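Local coordinates for protein glycosyl hydrolase, family 38 (Enterococcus faecalis, PDB 5KBP) that probably hydrolyses alpha-mannosidic linkages in carbohydrates, as an alpha-mannosidase, at residues I320-A325 and G333-D338; N103-L108 and A833-E838; D438-L443 and E468-G473. All blocks are in the same frame, centred on the assembly; numbering follows the deposited sequence.

Interaction 1. Residues I320-A325 and G333-D338; sequences IAEPLA and GDYPHD
The backbones come closest at Ala325 and Tyr335, whose CA atoms lie 6.4 Å apart, where the chain turns back past helix 304-332 before helix 337-348 begins. Tyr335 makes most of the contact. Its CG stands anti to the backbone N (chi1 -170°), which carries the ring back along the helix, and CE2 packs 3.8 Å from Ala325 CB. The carbonyl of the same alanine approaches the ring obliquely, its O atom 3.5 Å from Tyr335 CD2. Further out, Tyr335 OH lies 3.7 Å from Glu322 CG, against the aliphatic part of that side chain; the hydroxyl is buried and has no polar partner in the model. The Glu322 carboxylate turns elsewhere, to Arg105 and Trp344. Pro336 adds a looser apolar touch, CD to Ala325 CB at 4.2 Å. One water bridges the backbones, donating to Ala325 O at 2.8 Å and to Asp334 O at 2.9 Å. Pro336 is the centre of an inverse gamma turn and the N-cap residue of helix 337-348; the arrangement is a short connection between two consecutive helices of the alpha-mannosidase middle domain, with an aromatic side chain folded back on the first.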
loop_
_atom_site.group_PDB
_atom_site.type_symbol
_atom_site.label_atom_id
_atom_site.label_comp_id
_atom_site.label_asym_id
_atom_site.label_seq_id
_atom_site.Cartn_x
_atom_site.Cartn_y
_atom_site.Cartn_z
ATOM N N ILE A 320 -21.530 8.879 -5.994
ATOM C CA ILE A 320 -21.665 9.515 -4.687
ATOM C C ILE A 320 -20.931 10.850 -4.686
ATOM O O ILE A 320 -21.557 11.915 -4.637
ATOM C CB ILE A 320 -21.138 8.609 -3.559
ATOM C CG1 ILE A 320 -21.769 7.217 -3.635
ATOM C CG2 ILE A 320 -21.420 9.240 -2.206
ATOM C CD1 ILE A 320 -23.259 7.209 -3.409
ATOM N N ALA A 321 -19.598 10.797 -4.747
ATOM C CA ALA A 321 -18.786 11.995 -4.554
ATOM C C ALA A 321 -19.026 13.022 -5.655
ATOM O O ALA A 321 -19.291 14.197 -5.376
ATOM C CB ALA A 321 -17.306 11.617 -4.484
ATOM N N GLU A 322 -18.932 12.598 -6.916
ATOM C CA GLU A 322 -19.092 13.541 -8.022
ATOM C C GLU A 322 -20.483 14.159 -8.087
ATOM O O GLU A 322 -20.575 15.389 -8.246
ATOM C CB GLU A 322 -18.716 12.857 -9.342
ATOM C CG GLU A 322 -17.224 12.635 -9.524
ATOM C CD GLU A 322 -16.878 12.078 -10.890
ATOM O OE1 GLU A 322 -17.809 11.701 -11.631
ATOM O OE2 GLU A 322 -15.676 12.022 -11.223
ATOM N N PRO A 323 -21.589 13.405 -7.989
ATOM C CA PRO A 323 -22.905 14.072 -8.007
ATOM C C PRO A 323 -23.108 15.030 -6.845
ATOM O O PRO A 323 -23.686 16.109 -7.029
ATOM C CB PRO A 323 -23.893 12.897 -7.957
ATOM C CG PRO A 323 -23.128 11.737 -8.491
ATOM C CD PRO A 323 -21.730 11.937 -7.999
ATOM N N LEU A 324 -22.647 14.665 -5.647
ATOM C CA LEU A 324 -22.770 15.566 -4.505
ATOM C C LEU A 324 -21.908 16.809 -4.687
ATOM O O LEU A 324 -22.343 17.924 -4.377
ATOM C CB LEU A 324 -22.396 14.835 -3.216
ATOM C CG LEU A 324 -23.412 13.823 -2.684
ATOM C CD1 LEU A 324 -22.825 13.037 -1.520
ATOM C CD2 LEU A 324 -24.698 14.520 -2.271
ATOM N N ALA A 325 -20.683 16.637 -5.194
ATOM C CA ALA A 325 -19.822 17.788 -5.437
ATOM C C ALA A 325 -20.352 18.658 -6.569
ATOM O O ALA A 325 -20.169 19.880 -6.545
ATOM C CB ALA A 325 -18.397 17.327 -5.743
ATOM N N GLY A 333 -19.465 27.620 -5.319
ATOM C CA GLY A 333 -18.732 28.068 -6.487
ATOM C C GLY A 333 -17.428 27.344 -6.737
ATOM O O GLY A 333 -16.628 27.795 -7.565
ATOM N N ASP A 334 -17.187 26.232 -6.047
ATOM C CA ASP A 334 -15.957 25.468 -6.182
ATOM C C ASP A 334 -16.278 24.014 -6.504
ATOM O O ASP A 334 -17.354 23.506 -6.174
ATOM C CB ASP A 334 -15.105 25.535 -4.904
ATOM C CG ASP A 334 -14.838 26.959 -4.450
ATOM O OD1 ASP A 334 -14.749 27.859 -5.309
ATOM O OD2 ASP A 334 -14.718 27.176 -3.225
ATOM N N TYR A 335 -15.329 23.356 -7.159
ATOM C CA TYR A 335 -15.415 21.938 -7.482
ATOM C C TYR A 335 -14.018 21.345 -7.379
ATOM O O TYR A 335 -13.086 21.828 -8.038
ATOM C CB TYR A 335 -16.002 21.724 -8.878
ATOM C CG TYR A 335 -16.335 20.283 -9.204
ATOM C CD1 TYR A 335 -15.380 19.431 -9.745
ATOM C CD2 TYR A 335 -17.610 19.778 -8.984
ATOM C CE1 TYR A 335 -15.681 18.119 -10.052
ATOM C CE2 TYR A 335 -17.921 18.464 -9.287
ATOM C CZ TYR A 335 -16.952 17.640 -9.821
ATOM O OH TYR A 335 -17.250 16.332 -10.128
ATOM N N PRO A 336 -13.825 20.302 -6.549
ATOM C CA PRO A 336 -12.471 19.770 -6.298
ATOM C C PRO A 336 -11.958 18.919 -7.453
ATOM O O PRO A 336 -11.904 17.688 -7.389
ATOM C CB PRO A 336 -12.671 18.960 -5.013
ATOM C CG PRO A 336 -14.080 18.482 -5.105
ATOM C CD PRO A 336 -14.856 19.575 -5.796
ATOM N N HIS A 337 -11.567 19.590 -8.540
ATOM C CA HIS A 337 -11.099 18.881 -9.730
ATOM C C HIS A 337 -9.778 18.168 -9.471
ATOM O O HIS A 337 -9.611 16.999 -9.839
ATOM C CB HIS A 337 -10.969 19.856 -10.902
ATOM C CG HIS A 337 -12.280 20.243 -11.510
ATOM N ND1 HIS A 337 -12.802 21.514 -11.410
ATOM C CD2 HIS A 337 -13.180 19.519 -12.217
ATOM C CE1 HIS A 337 -13.967 21.557 -12.033
ATOM N NE2 HIS A 337 -14.217 20.361 -12.534
ATOM N N ASP A 338 -8.821 18.861 -8.848
ATOM C CA ASP A 338 -7.517 18.256 -8.588
ATOM C C ASP A 338 -7.644 17.022 -7.703
ATOM O O ASP A 338 -6.939 16.027 -7.907
ATOM C CB ASP A 338 -6.576 19.278 -7.949
ATOM C CG ASP A 338 -6.156 20.371 -8.915
ATOM O OD1 ASP A 338 -6.336 20.184 -10.137
ATOM O OD2 ASP A 338 -5.637 21.413 -8.458
HETATM O O HOH W 1 -18.039 20.919 -5.043
#

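Interaction 2. Residues N103-L108 and A833-E838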
loop_
_atom_site.group_PDB
_atom_site.type_symbol
_atom_site.label_atom_id
_atom_site.label_comp_id
_atom_site.label_asym_id
_atom_site.label_seq_id
_atom_site.Cartn_x
_atom_site.Cartn_y
_atom_site.Cartn_z
ATOM N N ASN A 103 -13.819 3.225 -17.939
ATOM C CA ASN A 103 -13.289 3.168 -19.296
ATOM C C ASN A 103 -13.226 4.554 -19.919
ATOM O O ASN A 103 -12.281 4.871 -20.651
ATOM C CB ASN A 103 -14.142 2.233 -20.152
ATOM C CG ASN A 103 -13.901 0.773 -19.831
ATOM O OD1 ASN A 103 -12.855 0.220 -20.172
ATOM N ND2 ASN A 103 -14.869 0.136 -19.184
ATOM N N VAL A 104 -14.223 5.396 -19.640
ATOM C CA VAL A 104 -14.237 6.748 -20.189
ATOM C C VAL A 104 -13.214 7.630 -19.481
ATOM O O VAL A 104 -12.506 8.414 -20.122
ATOM C CB VAL A 104 -15.659 7.336 -20.105
ATOM C CG1 VAL A 104 -15.629 8.848 -20.257
ATOM C CG2 VAL A 104 -16.553 6.709 -21.169
ATOM N N ARG A 105 -13.110 7.512 -18.152
ATOM C CA ARG A 105 -12.116 8.295 -17.425
ATOM C C ARG A 105 -10.702 7.945 -17.862
ATOM O O ARG A 105 -9.808 8.796 -17.812
ATOM C CB ARG A 105 -12.263 8.084 -15.917
ATOM C CG ARG A 105 -13.670 8.287 -15.384
ATOM C CD ARG A 105 -14.287 9.584 -15.883
ATOM N NE ARG A 105 -15.698 9.686 -15.526
ATOM C CZ ARG A 105 -16.146 10.217 -14.394
ATOM N NH1 ARG A 105 -17.448 10.269 -14.151
ATOM N NH2 ARG A 105 -15.291 10.700 -13.503
ATOM N N ASN A 106 -10.479 6.699 -18.285
ATOM C CA ASN A 106 -9.175 6.318 -18.814
ATOM C C ASN A 106 -8.851 7.100 -20.080
ATOM O O ASN A 106 -7.705 7.512 -20.290
ATOM C CB ASN A 106 -9.141 4.814 -19.086
ATOM C CG ASN A 106 -7.760 4.321 -19.469
ATOM O OD1 ASN A 106 -6.752 4.796 -18.947
ATOM N ND2 ASN A 106 -7.707 3.365 -20.390
ATOM N N MET A 107 -9.853 7.319 -20.934
ATOM C CA MET A 107 -9.638 8.095 -22.150
ATOM C C MET A 107 -9.626 9.591 -21.858
ATOM O O MET A 107 -8.858 10.340 -22.471
ATOM C CB MET A 107 -10.717 7.764 -23.183
ATOM C CG MET A 107 -11.063 6.284 -23.275
ATOM S SD MET A 107 -12.328 5.920 -24.511
ATOM C CE MET A 107 -11.343 5.980 -25.997
ATOM N N LEU A 108 -10.468 10.036 -20.922
ATOM C CA LEU A 108 -10.524 11.452 -20.576
ATOM C C LEU A 108 -9.214 11.914 -19.952
ATOM O O LEU A 108 -8.672 12.962 -20.324
ATOM C CB LEU A 108 -11.705 11.706 -19.635
ATOM C CG LEU A 108 -12.170 13.135 -19.331
ATOM C CD1 LEU A 108 -11.426 13.730 -18.142
ATOM C CD2 LEU A 108 -12.037 14.030 -20.557
ATOM N N ALA A 833 -23.177 9.176 -14.960
ATOM C CA ALA A 833 -22.270 10.240 -14.551
ATOM C C ALA A 833 -23.017 11.548 -14.345
ATOM O O ALA A 833 -23.860 11.929 -15.162
ATOM C CB ALA A 833 -21.154 10.444 -15.582
ATOM N N VAL A 834 -22.700 12.222 -13.241
ATOM C CA VAL A 834 -23.051 13.620 -13.008
ATOM C C VAL A 834 -21.835 14.262 -12.352
ATOM O O VAL A 834 -21.515 13.953 -11.198
ATOM C CB VAL A 834 -24.296 13.794 -12.124
ATOM C CG1 VAL A 834 -24.407 15.237 -11.645
ATOM C CG2 VAL A 834 -25.547 13.405 -12.888
ATOM N N LYS A 835 -21.148 15.131 -13.083
ATOM C CA LYS A 835 -19.945 15.785 -12.574
ATOM C C LYS A 835 -19.793 17.115 -13.304
ATOM O O LYS A 835 -20.734 17.594 -13.945
ATOM C CB LYS A 835 -18.724 14.862 -12.733
ATOM C CG LYS A 835 -18.286 14.635 -14.171
ATOM C CD LYS A 835 -17.085 13.706 -14.240
ATOM C CE LYS A 835 -16.485 13.682 -15.634
ATOM N NZ LYS A 835 -15.898 15.001 -15.999
ATOM N N ARG A 836 -18.610 17.719 -13.214
ATOM C CA ARG A 836 -18.362 19.012 -13.830
ATOM C C ARG A 836 -17.026 19.008 -14.561
ATOM O O ARG A 836 -16.098 18.280 -14.197
ATOM C CB ARG A 836 -18.400 20.140 -12.786
ATOM C CG ARG A 836 -19.781 20.340 -12.182
ATOM C CD ARG A 836 -19.854 21.554 -11.274
ATOM N NE ARG A 836 -21.221 21.767 -10.809
ATOM C CZ ARG A 836 -22.110 22.539 -11.427
ATOM N NH1 ARG A 836 -21.775 23.187 -12.535
ATOM N NH2 ARG A 836 -23.334 22.669 -10.931
ATOM N N GLN A 837 -16.945 19.832 -15.606
ATOM C CA GLN A 837 -15.750 19.905 -16.436
ATOM C C GLN A 837 -14.624 20.621 -15.694
ATOM O O GLN A 837 -14.863 21.462 -14.824
ATOM C CB GLN A 837 -16.069 20.619 -17.751
ATOM C CG GLN A 837 -14.996 20.499 -18.821
ATOM C CD GLN A 837 -15.490 20.929 -20.188
ATOM O OE1 GLN A 837 -16.338 21.815 -20.305
ATOM N NE2 GLN A 837 -14.970 20.294 -21.231
ATOM N N GLU A 838 -13.382 20.288 -16.066
ATOM C CA GLU A 838 -12.223 20.667 -15.259
ATOM C C GLU A 838 -12.108 22.179 -15.096
ATOM O O GLU A 838 -12.015 22.687 -13.972
ATOM C CB GLU A 838 -10.942 20.100 -15.873
ATOM C CG GLU A 838 -10.633 18.672 -15.456
ATOM C CD GLU A 838 -9.154 18.354 -15.544
ATOM O OE1 GLU A 838 -8.689 17.464 -14.802
ATOM O OE2 GLU A 838 -8.455 19.002 -16.350
#
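Arg105 and Lys835 meet where helix 100-117 of the family 38 N-terminal domain faces strand 829-836, an outermost strand of the five-stranded antiparallel sheet in the C-terminal beta sandwich domain. The aliphatic end of the lysine lies over one face of the guanidinium: Lys835 CD is 3.5 Å from Arg105 NH1, while Lys835 CE sits over the centre of the group, 3.7 Å above its plane. The two side chains run past each other in opposite directions. At the guanidinium edge, near its plane, Ala833 CB lies 4.0 Å from Arg105 NH1. Lys835 is bent at its last torsion (chi4 66°), which turns NZ aside and leaves it 5.0 Å from Arg105 NH2. The contact is therefore made by methylene groups against a flat cation, and each charge has an acidic partner beyond the two segments. Glu101, one helical turn earlier, pairs with Arg105 NE, and Glu322 of helix 304-332 takes NH2; together they would fix the rotation of the guanidinium and probably offset the nearby like charge. The backbones of Ala833 and Lys835 are hydrogen-bonded to Arg846 and Val844 on the adjoining strand, which holds this part of the strand in the sheet, with the CB atoms of both residues directed at the helix. Lys835 NZ itself ends in a salt bridge with Glu874 OE1.

Interaction 3. Residues D438-L443 and E468-G473; sequences DLYHEL and EDVRFG
Two first torsions near 180° bring the groups together: Tyr440 holds CG anti to the backbone N (chi1 179°), swinging its ring toward strand 463-475, and Val470 holds CG1 in the corresponding position (chi1 175°), directed at the helix. Val470 CG1 consequently lies over one face of the Tyr440 ring, 4.2 Å from CD2, and also packs 3.7 Å from Leu443 CB. The same methyl reaches the helix backbone, at 3.6 Å from Tyr440 O, while the other branch, CG2, lies 3.9 Å from Leu443 O. The valine thus fits between two residues almost one helical turn apart. Beyond it, Tyr440 CE2 comes within 3.4 Å of Val470 O. The phenol OH has weak hydrogen bonds to Lys444 and to Glu622 of the second subunit, so this tyrosine also borders the dimer interface.

On the strand itself, Arg471 NH1 bridges to Asp469 OD2 at 2.8 Å, on the anti side of the carboxylate, and pairs with Glu423 as well. The segment axes pass 8.3 Å apart and run nearly antiparallel, at 167°. This is helix-on-sheet packing: helix 436-445 lies on the three-stranded antiparallel sheet of C-terminal domain 1, nearly antiparallel to its outermost strand 463-475, with further side chains on Met486 of strand 483-499 and Leu429 of strand 416-430.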
loop_
_atom_site.group_PDB
_atom_site.type_symbol
_atom_site.label_atom_id
_atom_site.label_comp_id
_atom_site.label_asym_id
_atom_site.label_seq_id
_atom_site.Cartn_x
_atom_site.Cartn_y
_atom_site.Cartn_z
ATOM N N ASP A 438 -17.000 10.334 32.845
ATOM C CA ASP A 438 -18.226 10.779 33.497
ATOM C C ASP A 438 -19.284 11.156 32.469
ATOM O O ASP A 438 -20.457 10.792 32.614
ATOM C CB ASP A 438 -17.936 11.956 34.429
ATOM C CG ASP A 438 -16.976 11.593 35.546
ATOM O OD1 ASP A 438 -16.763 10.385 35.778
ATOM O OD2 ASP A 438 -16.438 12.516 36.195
ATOM N N LEU A 439 -18.886 11.876 31.416
ATOM C CA LEU A 439 -19.826 12.228 30.355
ATOM C C LEU A 439 -20.346 10.984 29.648
ATOM O O LEU A 439 -21.518 10.925 29.258
ATOM C CB LEU A 439 -19.154 13.167 29.353
ATOM C CG LEU A 439 -18.424 14.387 29.921
ATOM C CD1 LEU A 439 -17.735 15.170 28.811
ATOM C CD2 LEU A 439 -19.381 15.274 30.700
ATOM N N TYR A 440 -19.482 9.982 29.473
ATOM C CA TYR A 440 -19.882 8.744 28.811
ATOM C C TYR A 440 -20.998 8.048 29.580
ATOM O O TYR A 440 -22.061 7.747 29.023
ATOM C CB TYR A 440 -18.663 7.830 28.664
ATOM C CG TYR A 440 -18.928 6.491 28.014
ATOM C CD1 TYR A 440 -19.289 5.386 28.775
ATOM C CD2 TYR A 440 -18.790 6.323 26.643
ATOM C CE1 TYR A 440 -19.522 4.159 28.188
ATOM C CE2 TYR A 440 -19.021 5.098 26.045
ATOM C CZ TYR A 440 -19.386 4.019 26.824
ATOM O OH TYR A 440 -19.618 2.796 26.238
ATOM N N HIS A 441 -20.776 7.791 30.871
ATOM C CA HIS A 441 -21.784 7.112 31.676
ATOM C C HIS A 441 -22.968 8.011 32.007
ATOM O O HIS A 441 -24.054 7.498 32.294
ATOM C CB HIS A 441 -21.152 6.571 32.959
ATOM C CG HIS A 441 -20.158 5.475 32.726
ATOM N ND1 HIS A 441 -18.796 5.681 32.770
ATOM C CD2 HIS A 441 -20.331 4.164 32.434
ATOM C CE1 HIS A 441 -18.172 4.544 32.522
ATOM N NE2 HIS A 441 -19.080 3.608 32.314
ATOM N N GLU A 442 -22.790 9.334 31.970
ATOM C CA GLU A 442 -23.926 10.232 32.149
ATOM C C GLU A 442 -24.929 10.077 31.013
ATOM O O GLU A 442 -26.141 10.000 31.249
ATOM C CB GLU A 442 -23.446 11.680 32.247
ATOM C CG GLU A 442 -24.565 12.706 32.287
ATOM C CD GLU A 442 -24.046 14.125 32.398
ATOM O OE1 GLU A 442 -22.975 14.322 33.007
ATOM O OE2 GLU A 442 -24.708 15.043 31.870
ATOM N N LEU A 443 -24.441 10.028 29.770
ATOM C CA LEU A 443 -25.326 9.799 28.633
ATOM C C LEU A 443 -25.868 8.377 28.624
ATOM O O LEU A 443 -27.007 8.151 28.199
ATOM C CB LEU A 443 -24.589 10.089 27.325
ATOM C CG LEU A 443 -24.115 11.527 27.107
ATOM C CD1 LEU A 443 -23.371 11.654 25.784
ATOM C CD2 LEU A 443 -25.289 12.489 27.157
ATOM N N GLU A 468 -30.101 2.832 20.041
ATOM C CA GLU A 468 -29.395 3.993 20.555
ATOM C C GLU A 468 -27.942 3.618 20.809
ATOM O O GLU A 468 -27.600 2.440 20.955
ATOM C CB GLU A 468 -30.034 4.524 21.845
ATOM C CG GLU A 468 -29.622 3.768 23.099
ATOM C CD GLU A 468 -30.231 4.351 24.359
ATOM O OE1 GLU A 468 -31.385 4.824 24.297
ATOM O OE2 GLU A 468 -29.553 4.344 25.408
ATOM N N ASP A 469 -27.081 4.630 20.864
ATOM C CA ASP A 469 -25.660 4.390 21.059
ATOM C C ASP A 469 -25.023 5.601 21.721
ATOM O O ASP A 469 -25.318 6.743 21.360
ATOM C CB ASP A 469 -24.960 4.085 19.730
ATOM C CG ASP A 469 -23.634 3.375 19.919
ATOM O OD1 ASP A 469 -23.483 2.659 20.930
ATOM O OD2 ASP A 469 -22.742 3.529 19.056
ATOM N N VAL A 470 -24.154 5.340 22.693
ATOM C CA VAL A 470 -23.354 6.366 23.348
ATOM C C VAL A 470 -21.891 6.026 23.107
ATOM O O VAL A 470 -21.408 4.985 23.570
ATOM C CB VAL A 470 -23.653 6.460 24.852
ATOM C CG1 VAL A 470 -22.717 7.461 25.512
ATOM C CG2 VAL A 470 -25.107 6.843 25.085
ATOM N N ARG A 471 -21.191 6.895 22.382
ATOM C CA ARG A 471 -19.802 6.644 22.033
ATOM C C ARG A 471 -19.058 7.968 21.941
ATOM O O ARG A 471 -19.653 9.049 21.971
ATOM C CB ARG A 471 -19.686 5.880 20.711
ATOM C CG ARG A 471 -20.186 6.667 19.512
ATOM C CD ARG A 471 -19.952 5.927 18.209
ATOM N NE ARG A 471 -20.505 6.660 17.074
ATOM C CZ ARG A 471 -21.733 6.479 16.601
ATOM N NH1 ARG A 471 -22.535 5.585 17.162
ATOM N NH2 ARG A 471 -22.161 7.190 15.566
ATOM N N PHE A 472 -17.740 7.864 21.823
ATOM C CA PHE A 472 -16.889 9.023 21.617
ATOM C C PHE A 472 -16.982 9.496 20.171
ATOM O O PHE A 472 -17.210 8.707 19.249
ATOM C CB PHE A 472 -15.442 8.683 21.985
ATOM C CG PHE A 472 -14.415 9.546 21.308
ATOM C CD1 PHE A 472 -14.110 10.803 21.804
ATOM C CD2 PHE A 472 -13.741 9.092 20.185
ATOM C CE1 PHE A 472 -13.162 11.595 21.185
ATOM C CE2 PHE A 472 -12.793 9.881 19.561
ATOM C CZ PHE A 472 -12.503 11.133 20.063
ATOM N N GLY A 473 -16.818 10.805 19.983
ATOM C CA GLY A 473 -16.828 11.394 18.657
ATOM C C GLY A 473 -16.095 12.716 18.680
ATOM O O GLY A 473 -15.816 13.282 19.740
#

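From the N terminus, helix 100-117 supplies the first half of interaction 2, a contact completed only more than 700 residues later by strand 829-836. Both other contacts fall within that span. Interaction 1 closes a short loop of seven intervening residues in the middle domain; interaction 3 follows in series, closing one of 24 residues in C-terminal domain 1, and the two loops do not cross. Interactions 1 and 2 have centres about 12 Å apart and share the Glu322 to Arg105 salt bridge, which ties the middle domain to the N-terminal domain beside the C-terminal sandwich. Interaction 3 stands apart, its nearest atoms about 18 Å from interaction 1 and 28 Å from interaction 2.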